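Local coordinates for hypothetical protein PA3499 (Pseudomonas aeruginosa, PDB 2IG8) that is of unknown function but belongs to the YjgF-like proteins, with helices packed on a mixed beta sheet, at residues Ala10-Leu15 / Lys65-Ala70. Residues are numbered along the deposited sequence; the frame is centred on the assembly and turned at random.
Sequences AALPDL and KALLEA
Leu-12 and Leu-67 make the join here, in a YjgF-like alpha/beta fold where helix 53-70 lies against the mixed sheet and the loop between strands 4-6 and 23-26 runs past the helix near its C-terminal end. The loop sends in a single anchor. Leu-12 directs its side chain at the helix and touches it through one methyl, CD1. On the helix, Leu-67 leaves the backbone at a slant to the loop, and its outer end does the reaching. In both leucines chi1 is -64°, which sets CG opposite the carbonyl carbon. With chi2 of Leu-12 at 179°, the branch extends until CD1 rests on the fork of Leu-67. The two side chains cross at about a right angle, so they meet at a small patch instead of lying alongside one another. One residue before Leu-67, Ala-66 also points its methyl at the loop, and its CB sits 4.5 Å from Leu-12 CD1, a looser touch.

No hydrogen bond spans the two segments; the contact is purely apolar and small, burying 127 Å² in all. It continues inward, since Leu-12 and Leu-67 both touch Met-35 of strand 29-36, making a three-way join of loop, helix and sheet. Farther along the loop, Asp-14 OD1 accepts a hydrogen bond from Asn-22 N, tying the loop to its own far end. At the centre of the contact, Leu-12 CD1 lies 3.8 Å from Leu-67 CD2 and equally 3.8 Å from Leu-67 CG.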
loop_
_atom_site.group_PDB
_atom_site.type_symbol
_atom_site.label_atom_id
_atom_site.label_comp_id
_atom_site.label_asym_id
_atom_site.label_seq_id
_atom_site.Cartn_x
_atom_site.Cartn_y
_atom_site.Cartn_z
ATOM N N ALA B 10 -10.643 12.228 19.354
ATOM C CA ALA B 10 -10.049 12.921 20.522
ATOM C C ALA B 10 -8.760 12.279 21.029
ATOM O O ALA B 10 -7.791 12.982 21.365
ATOM C CB ALA B 10 -11.037 12.978 21.656
ATOM N N ALA B 11 -8.760 10.946 21.073
ATOM C CA ALA B 11 -7.611 10.174 21.553
ATOM C C ALA B 11 -6.427 10.216 20.581
ATOM O O ALA B 11 -5.321 9.772 20.932
ATOM C CB ALA B 11 -8.018 8.751 21.809
ATOM N N LEU B 12 -6.659 10.748 19.378
ATOM C CA LEU B 12 -5.655 10.773 18.335
ATOM C C LEU B 12 -5.559 12.155 17.753
ATOM O O LEU B 12 -5.926 12.374 16.597
ATOM C CB LEU B 12 -6.014 9.769 17.235
ATOM C CG LEU B 12 -6.006 8.335 17.729
ATOM C CD1 LEU B 12 -6.389 7.416 16.609
ATOM C CD2 LEU B 12 -4.628 7.999 18.285
ATOM N N PRO B 13 -5.038 13.099 18.549
ATOM C CA PRO B 13 -5.014 14.453 18.056
ATOM C C PRO B 13 -4.105 14.559 16.855
ATOM O O PRO B 13 -2.999 14.022 16.852
ATOM C CB PRO B 13 -4.422 15.250 19.226
ATOM C CG PRO B 13 -3.660 14.248 20.044
ATOM C CD PRO B 13 -4.414 12.968 19.883
ATOM N N ASP B 14 -4.580 15.234 15.825
ATOM C CA ASP B 14 -3.677 15.708 14.814
ATOM C C ASP B 14 -2.942 16.860 15.471
ATOM O O ASP B 14 -3.567 17.776 16.005
ATOM C CB ASP B 14 -4.436 16.118 13.559
ATOM C CG ASP B 14 -4.992 14.909 12.816
ATOM O OD1 ASP B 14 -4.266 14.375 11.963
ATOM O OD2 ASP B 14 -6.104 14.446 13.157
ATOM N N LEU B 15 -1.620 16.785 15.494
ATOM C CA LEU B 15 -0.843 17.821 16.118
ATOM C C LEU B 15 -0.349 18.748 14.996
ATOM O O LEU B 15 0.240 18.271 14.021
ATOM C CB LEU B 15 0.276 17.202 16.945
ATOM C CG LEU B 15 -0.286 16.245 18.020
ATOM C CD1 LEU B 15 0.779 15.435 18.687
ATOM C CD2 LEU B 15 -1.118 17.010 19.062
ATOM N N LYS B 65 -10.049 1.609 15.259
ATOM C CA LYS B 65 -11.441 1.642 15.703
ATOM C C LYS B 65 -11.903 3.013 16.194
ATOM O O LYS B 65 -13.051 3.411 15.947
ATOM C CB LYS B 65 -11.640 0.592 16.780
ATOM C CG LYS B 65 -13.010 0.589 17.397
ATOM C CD LYS B 65 -13.227 -0.727 18.097
ATOM C CE LYS B 65 -13.887 -0.583 19.421
ATOM N NZ LYS B 65 -15.251 -0.106 19.335
ATOM N N ALA B 66 -11.019 3.719 16.902
ATOM C CA ALA B 66 -11.286 5.076 17.345
ATOM C C ALA B 66 -11.524 5.998 16.157
ATOM O O ALA B 66 -12.477 6.785 16.166
ATOM C CB ALA B 66 -10.129 5.611 18.251
ATOM N N LEU B 67 -10.704 5.873 15.118
ATOM C CA LEU B 67 -10.892 6.674 13.908
ATOM C C LEU B 67 -12.219 6.328 13.227
ATOM O O LEU B 67 -12.987 7.229 12.858
ATOM C CB LEU B 67 -9.721 6.513 12.936
ATOM C CG LEU B 67 -8.357 7.017 13.417
ATOM C CD1 LEU B 67 -7.229 6.538 12.480
ATOM C CD2 LEU B 67 -8.355 8.515 13.606
ATOM N N LEU B 68 -12.492 5.030 13.085
ATOM C CA LEU B 68 -13.751 4.563 12.487
ATOM C C LEU B 68 -14.959 5.125 13.221
ATOM O O LEU B 68 -15.899 5.623 12.597
ATOM C CB LEU B 68 -13.824 3.039 12.489
ATOM C CG LEU B 68 -12.981 2.315 11.440
ATOM C CD1 LEU B 68 -12.775 0.833 11.802
ATOM C CD2 LEU B 68 -13.597 2.490 10.025
ATOM N N GLU B 69 -14.935 5.018 14.545
ATOM C CA GLU B 69 -15.999 5.560 15.395
ATOM C C GLU B 69 -16.137 7.071 15.304
ATOM O O GLU B 69 -17.254 7.584 15.289
ATOM C CB GLU B 69 -15.836 5.079 16.841
ATOM C CG GLU B 69 -16.146 3.590 16.929
ATOM C CD GLU B 69 -16.039 2.996 18.319
ATOM O OE1 GLU B 69 -15.539 3.676 19.241
ATOM O OE2 GLU B 69 -16.453 1.819 18.478
ATOM N N ALA B 70 -15.020 7.780 15.193
ATOM C CA ALA B 70 -15.064 9.219 15.030
ATOM C C ALA B 70 -15.800 9.602 13.741
ATOM O O ALA B 70 -16.418 10.660 13.673
ATOM C CB ALA B 70 -13.658 9.823 15.066
#